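Local coordinates for reticulocyte binding protein (Streptococcus agalactiae COH1, PDB 3FAW), which is a cell-wall-linked pullulanase that probably hydrolyses alpha-1,6-glucosidic bonds in pullulan and related alpha-glucans, at residues Leu427-Ala432 against Asp461-Ala466; Ser280-Asp285 against Lys329-Ala334; Asn761-Glu766 against Glu797-Leu802. One frame throughout, in Å; residues are numbered along the deposited sequence.

Interactions 1 and 2 both belong to loops of the parallel eight-stranded barrel of the catalytic domain, whereas interaction 3 lies in the antiparallel C-terminal domain. Along the chain they come in series: interaction 2 closes first, joining loops that follow strands 269-273 and 312-315; interaction 1 follows, joining the approaches to helices 432-449 and 464-477; interaction 3 comes last, pairing strands 760-763 and 800-803. The centres of interactions 1 and 2 are about 40 Å apart, on opposite sides of the chain's centre, and interaction 3 is more than 50 Å from either, centre to centre. The three are thus separate local contacts, two tying barrel loops together and one building the C-terminal beta domain.

Interaction 1 of 3, residues Leu427-Ala432 against Asp461-Ala466; sequences LGTTHA and DHDAAA
The hydroxyl of Thr429 points between two side chains of the other segment, His462 and Asp463, and ties the type I turn Gly428-His431, just before helix 432-449, to the N-terminal end of helix 464-477. His462 ND1 donates to Thr429 OG1 over 3.1 Å, with the oxygen at the edge of the imidazole and in its plane. The same OG1 donates to Asp463 OD1, 2.7 Å away and met nearly along the C-O axis of the carboxylate. Thr429 holds OG1 between its backbone N and carbonyl carbon (chi1 55°), and CG2 lies 3.5 Å from His462 ND1. The threonine and histidine side chains cross at about a right angle. The Thr430 methyl CG2 comes against the carboxylate itself, 3.3 Å from Asp463 CG, while Ala466 CB touches Thr429 O at 3.6 Å.

Asp463 is also the N-cap of helix 464-477: its OD2 accepts from Ala466 N at 2.9 Å, that donor lying above the carboxylate plane. Arg435 of helix 432-449 forms a salt bridge to OD2 and hydrogen-bonds Thr429 O. Since His462 ND1 donates to Thr429 OG1, the hydroxyl proton is left for Asp463; hydroxyl, helix-start amide and guanidinium together probably stabilise the buried carboxylate's negative charge.

Interaction 2 of 3, residues Ser280-Asp285 against Lys329-Ala334; sequences SDQSLD and KSRSTA
A salt bridge combined with side-chain-to-carbonyl hydrogen bonds joins two loops of the catalytic barrel here, the one after strand 269-273 and the one after strand 312-315, in a partly buried place. Arg331 carries nearly all of it. Its CG is anti to the backbone N, and a bend at chi3 (-72°) sets NE toward Ser280-Asp285.

Arg331 NE donates to Ser280 O at 3.1 Å in a straight bond (165°), the carbonyl oxygen lying in the guanidinium plane; Arg331 NH2 adds a weak, longer bond to that same oxygen. Asp285 meets the guanidinium tip to tip, with the two planes turned 66° apart. The bridge is uneven: Arg331 NH2 reaches Asp285 OD1 at 3.2 Å, on the syn side but tilted out of the carboxylate plane, whereas the bond from Arg331 NH1 to Asp285 OD2, also 3.2 Å long, is bent and weak.

Gln282 contributes mainly through CG, which sits over one face of the guanidinium, 3.2 Å from Arg331 NE and offset toward the rim, while the amide NE2 of Gln282 comes within 3.8 Å of Thr333 CG2. A water donates to Asp281 O at 2.7 Å and is weakly bonded to Arg331 NH2. Within Ser280-Asp285, Asp281 OD1 accepts from Ser283 N in an Asx turn, at the start of the 3-10 segment that carries Gln282. Helix 668-671 touches the contact through Asp668, which meets both Ser280 and Arg331.

The guanidinium is thus gripped at its edge by Ser280 O and Asp285 OD1, with a weakly held water, and covered on one face by Gln282 CG, so its rotation should be well fixed and its positive charge is probably offset in part by Asp285.

Interaction 3 of 3, residues Asn761-Glu766 against Glu797-Leu802; sequences NVLLGE and EKDSLL
Two antiparallel strands of the C-terminal domain, 760-763 and 800-803, pair here in a three-stranded sheet. Val762 and Leu801 form a hydrogen-bonded pair, with Val762 N to Leu801 O at 2.7 Å and Leu801 N to Val762 O at 2.9 Å. Asn761 with Leu802 and Leu763 with Ser800 are the flanking non-hydrogen-bonded pairs.

On the face bearing Asn761 and Ser800, a side-chain bond crosses diagonally: Asn761 ND2 donates to Ser800 OG at 2.9 Å, with the hydroxyl oxygen close to the amide plane. Asn761 CG lies anti to its backbone N (chi1 177°), and the amide beyond it also meets the serine methylene, Ser800 CB being 3.3 Å from Asn761 OD1.

Past the strand end the chain turns at Gly765, whose phi is positive (66°). Asp799 O accepts from Leu764 N at 2.9 Å and from Gly765 N at 3.2 Å, both donors coming from the same face of its carbonyl plane, so one oxygen secures the turn. Leu801, on the face of Val762, meets Leu764 from beyond the strand, Leu801 CD1 to Leu764 CD1 at a tight 3.4 Å. Those two leucines and Val762 all pack on Phe752 of strand 748-754, part of the larger five-stranded sheet. Such face-to-face packing of two antiparallel sheets through an apolar layer is consistent with the beta-sandwich C-domain typical of alpha-amylase family enzymes.

Interaction 1 of 3, residues Leu427-Ala432 against Asp461-Ala466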
ATOM      1  N   LEU A 427       5.457  -8.069 -10.778  1.00 12.07           N
ATOM      2  CA  LEU A 427       5.866  -9.269 -10.046  1.00 11.82           C
ATOM      3  C   LEU A 427       4.770 -10.342 -10.097  1.00 12.05           C
ATOM      4  O   LEU A 427       3.656 -10.122  -9.625  1.00 12.91           O
ATOM      5  CB  LEU A 427       6.213  -8.913  -8.595  1.00 12.37           C
ATOM      6  CG  LEU A 427       6.943  -9.958  -7.745  1.00 13.61           C
ATOM      7  CD1 LEU A 427       8.327 -10.273  -8.302  1.00 12.62           C
ATOM      8  CD2 LEU A 427       7.043  -9.479  -6.294  1.00 13.97           C
ATOM      9  N   GLY A 428       5.098 -11.494 -10.683  1.00 12.52           N
ATOM     10  CA  GLY A 428       4.132 -12.575 -10.902  1.00 11.84           C
ATOM     11  C   GLY A 428       4.048 -13.509  -9.716  1.00 11.78           C
ATOM     12  O   GLY A 428       4.688 -14.561  -9.700  1.00 12.93           O
ATOM     13  N   THR A 429       3.241 -13.136  -8.724  1.00 11.57           N
ATOM     14  CA  THR A 429       3.268 -13.811  -7.421  1.00 12.51           C
ATOM     15  C   THR A 429       2.582 -15.180  -7.388  1.00 13.31           C
ATOM     16  O   THR A 429       2.474 -15.780  -6.325  1.00 14.61           O
ATOM     17  CB  THR A 429       2.695 -12.905  -6.302  1.00 13.52           C
ATOM     18  OG1 THR A 429       1.383 -12.459  -6.665  1.00 12.31           O
ATOM     19  CG2 THR A 429       3.617 -11.699  -6.065  1.00  8.80           C
ATOM     20  N   THR A 430       2.124 -15.669  -8.542  1.00 14.12           N
ATOM     21  CA  THR A 430       1.727 -17.070  -8.691  1.00 13.18           C
ATOM     22  C   THR A 430       2.953 -17.964  -8.940  1.00 13.30           C
ATOM     23  O   THR A 430       2.890 -19.176  -8.754  1.00 11.11           O
ATOM     24  CB  THR A 430       0.713 -17.260  -9.846  1.00 14.48           C
ATOM     25  OG1 THR A 430       1.261 -16.752 -11.070  1.00 13.69           O
ATOM     26  CG2 THR A 430      -0.587 -16.532  -9.542  1.00 12.40           C
ATOM     27  N   HIS A 431       4.063 -17.351  -9.356  1.00 12.50           N
ATOM     28  CA  HIS A 431       5.309 -18.071  -9.625  1.00 12.23           C
ATOM     29  C   HIS A 431       6.042 -18.274  -8.299  1.00 11.77           C
ATOM     30  O   HIS A 431       6.140 -17.353  -7.497  1.00 13.04           O
ATOM     31  CB  HIS A 431       6.182 -17.304 -10.634  1.00 10.58           C
ATOM     32  CG  HIS A 431       5.443 -16.861 -11.866  1.00  9.96           C
ATOM     33  ND1 HIS A 431       6.017 -16.065 -12.834  1.00  6.73           N
ATOM     34  CD2 HIS A 431       4.171 -17.089 -12.276  1.00  8.24           C
ATOM     35  CE1 HIS A 431       5.135 -15.828 -13.790  1.00  6.72           C
ATOM     36  NE2 HIS A 431       4.008 -16.442 -13.478  1.00  6.59           N
ATOM     37  N   ALA A 432       6.550 -19.486  -8.080  1.00 11.84           N
ATOM     38  CA  ALA A 432       7.011 -19.925  -6.755  1.00 12.64           C
ATOM     39  C   ALA A 432       8.040 -19.015  -6.071  1.00 12.64           C
ATOM     40  O   ALA A 432       7.882 -18.671  -4.892  1.00 11.54           O
ATOM     41  CB  ALA A 432       7.554 -21.359  -6.834  1.00 13.36           C
ATOM     42  N   ASP A 461      -3.908  -6.551  -8.193  1.00 10.37           N
ATOM     43  CA  ASP A 461      -2.954  -7.093  -9.164  1.00 11.51           C
ATOM     44  C   ASP A 461      -2.508  -8.510  -8.809  1.00 12.45           C
ATOM     45  O   ASP A 461      -2.048  -9.254  -9.677  1.00 13.19           O
ATOM     46  CB  ASP A 461      -1.702  -6.201  -9.255  1.00 12.30           C
ATOM     47  CG  ASP A 461      -1.892  -5.002 -10.160  1.00 13.25           C
ATOM     48  OD1 ASP A 461      -3.047  -4.662 -10.483  1.00 14.33           O
ATOM     49  OD2 ASP A 461      -0.872  -4.392 -10.548  1.00 20.59           O
ATOM     50  N   HIS A 462      -2.626  -8.871  -7.531  1.00 12.08           N
ATOM     51  CA  HIS A 462      -2.129 -10.148  -7.038  1.00 10.75           C
ATOM     52  C   HIS A 462      -3.186 -11.235  -7.013  1.00 10.65           C
ATOM     53  O   HIS A 462      -4.376 -10.968  -6.865  1.00 10.71           O
ATOM     54  CB  HIS A 462      -1.551  -9.979  -5.633  1.00 12.04           C
ATOM     55  CG  HIS A 462      -0.305  -9.154  -5.605  1.00 11.18           C
ATOM     56  ND1 HIS A 462       0.957  -9.440  -6.002  1.00 10.87           N
ATOM     57  CD2 HIS A 462      -0.283  -7.852  -5.156  1.00  9.82           C
ATOM     58  CE1 HIS A 462       1.715  -8.318  -5.780  1.00 12.62           C
ATOM     59  NE2 HIS A 462       0.944  -7.374  -5.272  1.00 13.54           N
ATOM     60  N   ASP A 463      -2.720 -12.470  -7.168  1.00 10.24           N
ATOM     61  CA  ASP A 463      -3.528 -13.647  -6.914  1.00  9.17           C
ATOM     62  C   ASP A 463      -3.873 -13.717  -5.428  1.00  8.81           C
ATOM     63  O   ASP A 463      -3.048 -13.384  -4.566  1.00  8.59           O
ATOM     64  CB  ASP A 463      -2.790 -14.924  -7.354  1.00 10.41           C
ATOM     65  CG  ASP A 463      -1.427 -15.077  -6.690  1.00 10.73           C
ATOM     66  OD1 ASP A 463      -0.527 -14.271  -6.991  1.00 10.30           O
ATOM     67  OD2 ASP A 463      -1.254 -16.005  -5.873  1.00 14.02           O
ATOM     68  N   ALA A 464      -5.093 -14.156  -5.136  1.00  7.90           N
ATOM     69  CA  ALA A 464      -5.569 -14.294  -3.762  1.00  8.52           C
ATOM     70  C   ALA A 464      -4.738 -15.296  -2.954  1.00  8.83           C
ATOM     71  O   ALA A 464      -4.549 -15.116  -1.752  1.00  9.73           O
ATOM     72  CB  ALA A 464      -7.041 -14.700  -3.755  1.00  6.95           C
ATOM     73  N   ALA A 465      -4.241 -16.340  -3.623  1.00  9.71           N
ATOM     74  CA  ALA A 465      -3.444 -17.385  -2.969  1.00 10.06           C
ATOM     75  C   ALA A 465      -2.159 -16.868  -2.309  1.00 10.69           C
ATOM     76  O   ALA A 465      -1.812 -17.294  -1.200  1.00 11.24           O
ATOM     77  CB  ALA A 465      -3.115 -18.498  -3.967  1.00 10.55           C
ATOM     78  N   ALA A 466      -1.457 -15.960  -2.986  1.00 10.78           N
ATOM     79  CA  ALA A 466      -0.220 -15.379  -2.444  1.00  9.89           C
ATOM     80  C   ALA A 466      -0.484 -14.500  -1.215  1.00 10.51           C
ATOM     81  O   ALA A 466       0.265 -14.542  -0.238  1.00 10.95           O
ATOM     82  CB  ALA A 466       0.514 -14.581  -3.525  1.00  9.85           C
TER

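Interaction 2 of 3, residues Ser280-Asp285 against Lys329-Ala334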
ATOM      1  N   SER A 280       8.452  17.622   8.377  1.00 12.56           N
ATOM      2  CA  SER A 280       9.176  18.512   7.456  1.00 12.32           C
ATOM      3  C   SER A 280       8.770  19.988   7.572  1.00 13.83           C
ATOM      4  O   SER A 280       9.329  20.836   6.879  1.00 14.01           O
ATOM      5  CB  SER A 280       8.996  18.056   6.007  1.00 12.54           C
ATOM      6  OG  SER A 280       7.642  18.151   5.598  1.00  8.18           O
ATOM      7  N   ASP A 281       7.809  20.292   8.439  1.00 15.35           N
ATOM      8  CA  ASP A 281       7.360  21.675   8.655  1.00 15.79           C
ATOM      9  C   ASP A 281       8.505  22.571   9.149  1.00 17.57           C
ATOM     10  O   ASP A 281       9.182  22.247  10.131  1.00 17.17           O
ATOM     11  CB  ASP A 281       6.212  21.699   9.671  1.00 15.53           C
ATOM     12  CG  ASP A 281       5.440  23.019   9.680  1.00 16.43           C
ATOM     13  OD1 ASP A 281       5.909  24.020   9.103  1.00 18.94           O
ATOM     14  OD2 ASP A 281       4.348  23.047  10.281  1.00 18.51           O
ATOM     15  N   GLN A 282       8.696  23.702   8.468  1.00 18.73           N
ATOM     16  CA  GLN A 282       9.682  24.720   8.861  1.00 19.94           C
ATOM     17  C   GLN A 282       9.446  25.207  10.294  1.00 20.54           C
ATOM     18  O   GLN A 282      10.378  25.635  10.971  1.00 18.81           O
ATOM     19  CB  GLN A 282       9.621  25.925   7.912  1.00 20.50           C
ATOM     20  CG  GLN A 282      10.032  25.630   6.474  0.50 22.38           C
ATOM     21  CD  GLN A 282       9.528  26.674   5.485  1.00 23.72           C
ATOM     22  OE1 GLN A 282       9.309  27.833   5.841  0.50 28.57           O
ATOM     23  NE2 GLN A 282       9.342  26.262   4.234  0.50 22.57           N
ATOM     24  N   SER A 283       8.187  25.147  10.729  1.00 21.68           N
ATOM     25  CA  SER A 283       7.790  25.484  12.097  1.00 21.78           C
ATOM     26  C   SER A 283       8.554  24.699  13.162  1.00 22.04           C
ATOM     27  O   SER A 283       8.743  25.192  14.271  1.00 22.01           O
ATOM     28  CB  SER A 283       6.288  25.234  12.270  1.00 21.85           C
ATOM     29  OG  SER A 283       5.874  25.454  13.605  0.50 24.75           O
ATOM     30  N   LEU A 284       8.983  23.484  12.822  1.00 21.80           N
ATOM     31  CA  LEU A 284       9.689  22.610  13.761  1.00 21.55           C
ATOM     32  C   LEU A 284      11.189  22.908  13.874  1.00 22.81           C
ATOM     33  O   LEU A 284      11.865  22.334  14.732  1.00 22.40           O
ATOM     34  CB  LEU A 284       9.487  21.136  13.374  1.00 21.00           C
ATOM     35  CG  LEU A 284       8.049  20.594  13.409  1.00 19.18           C
ATOM     36  CD1 LEU A 284       8.026  19.114  13.062  1.00 14.57           C
ATOM     37  CD2 LEU A 284       7.392  20.831  14.762  1.00 15.78           C
ATOM     38  N   ASP A 285      11.710  23.790  13.021  1.00 23.88           N
ATOM     39  CA  ASP A 285      13.123  24.167  13.084  1.00 24.65           C
ATOM     40  C   ASP A 285      13.438  24.778  14.444  1.00 24.34           C
ATOM     41  O   ASP A 285      12.831  25.773  14.844  1.00 22.79           O
ATOM     42  CB  ASP A 285      13.487  25.155  11.972  1.00 25.45           C
ATOM     43  CG  ASP A 285      13.561  24.500  10.603  1.00 30.22           C
ATOM     44  OD1 ASP A 285      13.890  23.294  10.524  1.00 29.26           O
ATOM     45  OD2 ASP A 285      13.303  25.202   9.602  1.00 34.75           O
ATOM     46  N   LYS A 329      19.008  15.920   1.885  1.00 14.98           N
ATOM     47  CA  LYS A 329      17.905  16.020   2.846  1.00 17.15           C
ATOM     48  C   LYS A 329      17.277  17.419   2.870  1.00 17.18           C
ATOM     49  O   LYS A 329      16.441  17.711   3.726  1.00 18.50           O
ATOM     50  CB  LYS A 329      18.388  15.643   4.252  1.00 17.66           C
ATOM     51  CG  LYS A 329      18.781  14.184   4.398  1.00 18.21           C
ATOM     52  CD  LYS A 329      19.220  13.870   5.815  1.00 21.72           C
ATOM     53  CE  LYS A 329      19.511  12.388   6.003  1.00 22.48           C
ATOM     54  NZ  LYS A 329      18.298  11.560   5.797  1.00 25.59           N
ATOM     55  N   SER A 330      17.663  18.268   1.921  1.00 16.46           N
ATOM     56  CA  SER A 330      17.229  19.662   1.910  1.00 16.60           C
ATOM     57  C   SER A 330      15.721  19.802   1.721  1.00 16.73           C
ATOM     58  O   SER A 330      15.097  19.031   0.990  1.00 17.80           O
ATOM     59  CB  SER A 330      17.970  20.459   0.826  1.00 15.66           C
ATOM     60  OG  SER A 330      17.589  20.046  -0.476  1.00 16.05           O
ATOM     61  N   ARG A 331      15.154  20.795   2.401  1.00 17.05           N
ATOM     62  CA  ARG A 331      13.750  21.148   2.261  1.00 16.68           C
ATOM     63  C   ARG A 331      13.508  21.853   0.927  1.00 15.76           C
ATOM     64  O   ARG A 331      14.247  22.766   0.552  1.00 14.17           O
ATOM     65  CB  ARG A 331      13.322  22.059   3.412  1.00 16.78           C
ATOM     66  CG  ARG A 331      11.857  22.471   3.381  1.00 19.51           C
ATOM     67  CD  ARG A 331      11.523  23.458   4.490  1.00 19.15           C
ATOM     68  NE  ARG A 331      11.506  22.814   5.805  1.00 21.99           N
ATOM     69  CZ  ARG A 331      12.369  23.032   6.800  1.00 21.42           C
ATOM     70  NH1 ARG A 331      13.369  23.902   6.680  1.00 25.23           N
ATOM     71  NH2 ARG A 331      12.221  22.371   7.941  1.00 17.93           N
ATOM     72  N   SER A 332      12.475  21.412   0.215  1.00 15.56           N
ATOM     73  CA  SER A 332      12.012  22.080  -0.993  1.00 15.50           C
ATOM     74  C   SER A 332      10.932  23.073  -0.570  1.00 16.76           C
ATOM     75  O   SER A 332       9.828  22.680  -0.180  1.00 15.65           O
ATOM     76  CB  SER A 332      11.467  21.066  -2.008  1.00 15.93           C
ATOM     77  OG  SER A 332      10.683  20.062  -1.378  1.00 14.28           O
ATOM     78  N   THR A 333      11.266  24.358  -0.645  1.00 18.20           N
ATOM     79  CA  THR A 333      10.451  25.419  -0.047  1.00 19.56           C
ATOM     80  C   THR A 333       9.508  26.093  -1.044  1.00 19.64           C
ATOM     81  O   THR A 333       8.496  26.675  -0.645  1.00 21.14           O
ATOM     82  CB  THR A 333      11.347  26.487   0.589  1.00 19.58           C
ATOM     83  OG1 THR A 333      12.201  27.049  -0.415  1.00 23.57           O
ATOM     84  CG2 THR A 333      12.198  25.875   1.694  1.00 19.97           C
ATOM     85  N   ALA A 334       9.849  26.030  -2.330  1.00 18.22           N
ATOM     86  CA  ALA A 334       8.953  26.499  -3.383  1.00 17.91           C
ATOM     87  C   ALA A 334       7.772  25.543  -3.511  1.00 17.67           C
ATOM     88  O   ALA A 334       7.918  24.331  -3.311  1.00 18.52           O
ATOM     89  CB  ALA A 334       9.694  26.605  -4.709  1.00 17.28           C
TER
HETATM   90  O   HOH W   1      10.970  20.254  10.086  1.00 11.76           O

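Interaction 3 of 3, residues Asn761-Glu766 against Glu797-Leu802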
ATOM      1  N   ASN A 761     -36.022  19.096  10.901  1.00 18.26           N
ATOM      2  CA  ASN A 761     -36.671  18.356  11.983  1.00 18.42           C
ATOM      3  C   ASN A 761     -36.607  16.866  11.678  1.00 17.76           C
ATOM      4  O   ASN A 761     -37.100  16.427  10.638  1.00 17.70           O
ATOM      5  CB  ASN A 761     -38.132  18.800  12.143  1.00 18.73           C
ATOM      6  CG  ASN A 761     -38.881  18.014  13.218  1.00 20.11           C
ATOM      7  OD1 ASN A 761     -39.238  16.852  13.019  1.00 23.54           O
ATOM      8  ND2 ASN A 761     -39.148  18.659  14.347  1.00 18.47           N
ATOM      9  N   VAL A 762     -35.991  16.099  12.575  1.00 17.60           N
ATOM     10  CA  VAL A 762     -35.925  14.641  12.451  1.00 16.98           C
ATOM     11  C   VAL A 762     -36.985  13.991  13.343  1.00 17.30           C
ATOM     12  O   VAL A 762     -36.945  14.126  14.566  1.00 17.49           O
ATOM     13  CB  VAL A 762     -34.530  14.107  12.841  1.00 17.14           C
ATOM     14  CG1 VAL A 762     -34.499  12.585  12.782  1.00 16.77           C
ATOM     15  CG2 VAL A 762     -33.461  14.691  11.925  1.00 17.96           C
ATOM     16  N   LEU A 763     -37.926  13.280  12.722  1.00 17.35           N
ATOM     17  CA  LEU A 763     -39.015  12.620  13.446  1.00 17.03           C
ATOM     18  C   LEU A 763     -38.529  11.348  14.158  1.00 16.04           C
ATOM     19  O   LEU A 763     -37.815  10.535  13.573  1.00 15.50           O
ATOM     20  CB  LEU A 763     -40.154  12.287  12.475  1.00 16.37           C
ATOM     21  CG  LEU A 763     -41.425  11.626  13.018  1.00 17.65           C
ATOM     22  CD1 LEU A 763     -42.071  12.446  14.135  1.00 16.38           C
ATOM     23  CD2 LEU A 763     -42.405  11.412  11.878  1.00 19.71           C
ATOM     24  N   LEU A 764     -38.912  11.193  15.425  1.00 16.50           N
ATOM     25  CA  LEU A 764     -38.584   9.995  16.207  1.00 16.73           C
ATOM     26  C   LEU A 764     -39.808   9.096  16.380  1.00 17.22           C
ATOM     27  O   LEU A 764     -39.712   7.876  16.234  1.00 16.50           O
ATOM     28  CB  LEU A 764     -38.012  10.382  17.577  1.00 16.07           C
ATOM     29  CG  LEU A 764     -36.715  11.198  17.544  1.00 16.43           C
ATOM     30  CD1 LEU A 764     -36.210  11.494  18.957  1.00 14.07           C
ATOM     31  CD2 LEU A 764     -35.645  10.487  16.735  1.00 12.78           C
ATOM     32  N   GLY A 765     -40.955   9.700  16.688  1.00 17.39           N
ATOM     33  CA  GLY A 765     -42.201   8.951  16.846  1.00 18.78           C
ATOM     34  C   GLY A 765     -42.145   8.009  18.037  1.00 20.08           C
ATOM     35  O   GLY A 765     -41.233   8.095  18.859  1.00 19.17           O
ATOM     36  N   GLU A 766     -43.113   7.100  18.122  1.00 21.00           N
ATOM     37  CA  GLU A 766     -43.171   6.154  19.238  1.00 23.19           C
ATOM     38  C   GLU A 766     -41.994   5.176  19.253  1.00 23.03           C
ATOM     39  O   GLU A 766     -41.618   4.680  20.317  1.00 22.76           O
ATOM     40  CB  GLU A 766     -44.499   5.377  19.234  1.00 24.86           C
ATOM     41  CG  GLU A 766     -45.689   6.189  19.731  1.00 26.32           C
ATOM     42  CD  GLU A 766     -45.596   6.503  21.214  1.00 30.50           C
ATOM     43  OE1 GLU A 766     -45.616   5.552  22.026  1.00 31.89           O
ATOM     44  OE2 GLU A 766     -45.499   7.700  21.566  1.00 31.03           O
ATOM     45  N   GLU A 797     -37.897  18.396  20.933  1.00 17.65           N
ATOM     46  CA  GLU A 797     -39.341  18.635  20.801  1.00 17.02           C
ATOM     47  C   GLU A 797     -40.129  17.478  21.439  1.00 16.58           C
ATOM     48  O   GLU A 797     -39.557  16.667  22.169  1.00 17.17           O
ATOM     49  CB  GLU A 797     -39.723  18.794  19.321  1.00 17.21           C
ATOM     50  CG  GLU A 797     -38.804  19.706  18.504  1.00 17.88           C
ATOM     51  CD  GLU A 797     -38.712  21.125  19.045  1.00 18.23           C
ATOM     52  OE1 GLU A 797     -39.615  21.564  19.793  1.00 17.92           O
ATOM     53  OE2 GLU A 797     -37.725  21.811  18.703  1.00 23.61           O
ATOM     54  N   LYS A 798     -41.432  17.405  21.162  1.00 15.96           N
ATOM     55  CA  LYS A 798     -42.307  16.373  21.746  1.00 16.15           C
ATOM     56  C   LYS A 798     -41.942  14.945  21.294  1.00 16.53           C
ATOM     57  O   LYS A 798     -41.807  14.048  22.124  1.00 17.55           O
ATOM     58  CB  LYS A 798     -43.774  16.684  21.421  1.00 15.43           C
ATOM     59  CG  LYS A 798     -44.796  15.662  21.917  1.00 17.95           C
ATOM     60  CD  LYS A 798     -44.744  15.471  23.427  1.00 19.34           C
ATOM     61  CE  LYS A 798     -45.961  14.702  23.932  1.00 21.39           C
ATOM     62  NZ  LYS A 798     -45.896  14.453  25.400  0.10 20.32           N
ATOM     63  N   ASP A 799     -41.800  14.738  19.987  1.00 15.66           N
ATOM     64  CA  ASP A 799     -41.362  13.438  19.452  1.00 15.73           C
ATOM     65  C   ASP A 799     -40.417  13.614  18.253  1.00 15.41           C
ATOM     66  O   ASP A 799     -40.430  12.825  17.306  1.00 15.08           O
ATOM     67  CB  ASP A 799     -42.571  12.558  19.092  1.00 15.88           C
ATOM     68  CG  ASP A 799     -43.359  13.080  17.894  1.00 18.34           C
ATOM     69  OD1 ASP A 799     -43.056  14.188  17.405  1.00 18.55           O
ATOM     70  OD2 ASP A 799     -44.284  12.374  17.434  1.00 18.76           O
ATOM     71  N   SER A 800     -39.595  14.658  18.305  1.00 15.22           N
ATOM     72  CA  SER A 800     -38.648  14.939  17.236  1.00 14.56           C
ATOM     73  C   SER A 800     -37.476  15.769  17.737  1.00 15.52           C
ATOM     74  O   SER A 800     -37.470  16.240  18.881  1.00 15.61           O
ATOM     75  CB  SER A 800     -39.351  15.642  16.063  1.00 14.51           C
ATOM     76  OG  SER A 800     -40.005  16.834  16.470  1.00 10.99           O
ATOM     77  N   LEU A 801     -36.476  15.905  16.871  1.00 16.80           N
ATOM     78  CA  LEU A 801     -35.300  16.739  17.109  1.00 17.59           C
ATOM     79  C   LEU A 801     -35.206  17.787  16.005  1.00 16.99           C
ATOM     80  O   LEU A 801     -35.359  17.460  14.832  1.00 17.19           O
ATOM     81  CB  LEU A 801     -34.031  15.877  17.093  1.00 17.95           C
ATOM     82  CG  LEU A 801     -33.559  15.275  18.419  1.00 20.84           C
ATOM     83  CD1 LEU A 801     -34.681  14.561  19.153  1.00 22.87           C
ATOM     84  CD2 LEU A 801     -32.394  14.334  18.164  1.00 19.76           C
ATOM     85  N   LEU A 802     -34.969  19.040  16.384  1.00 16.99           N
ATOM     86  CA  LEU A 802     -34.697  20.106  15.424  1.00 17.11           C
ATOM     87  C   LEU A 802     -33.193  20.348  15.391  1.00 18.10           C
ATOM     88  O   LEU A 802     -32.605  20.771  16.391  1.00 19.53           O
ATOM     89  CB  LEU A 802     -35.434  21.392  15.809  1.00 16.47           C
ATOM     90  CG  LEU A 802     -35.216  22.621  14.920  1.00 15.91           C
ATOM     91  CD1 LEU A 802     -35.559  22.321  13.458  1.00 17.18           C
ATOM     92  CD2 LEU A 802     -36.044  23.791  15.435  1.00 16.01           C
TER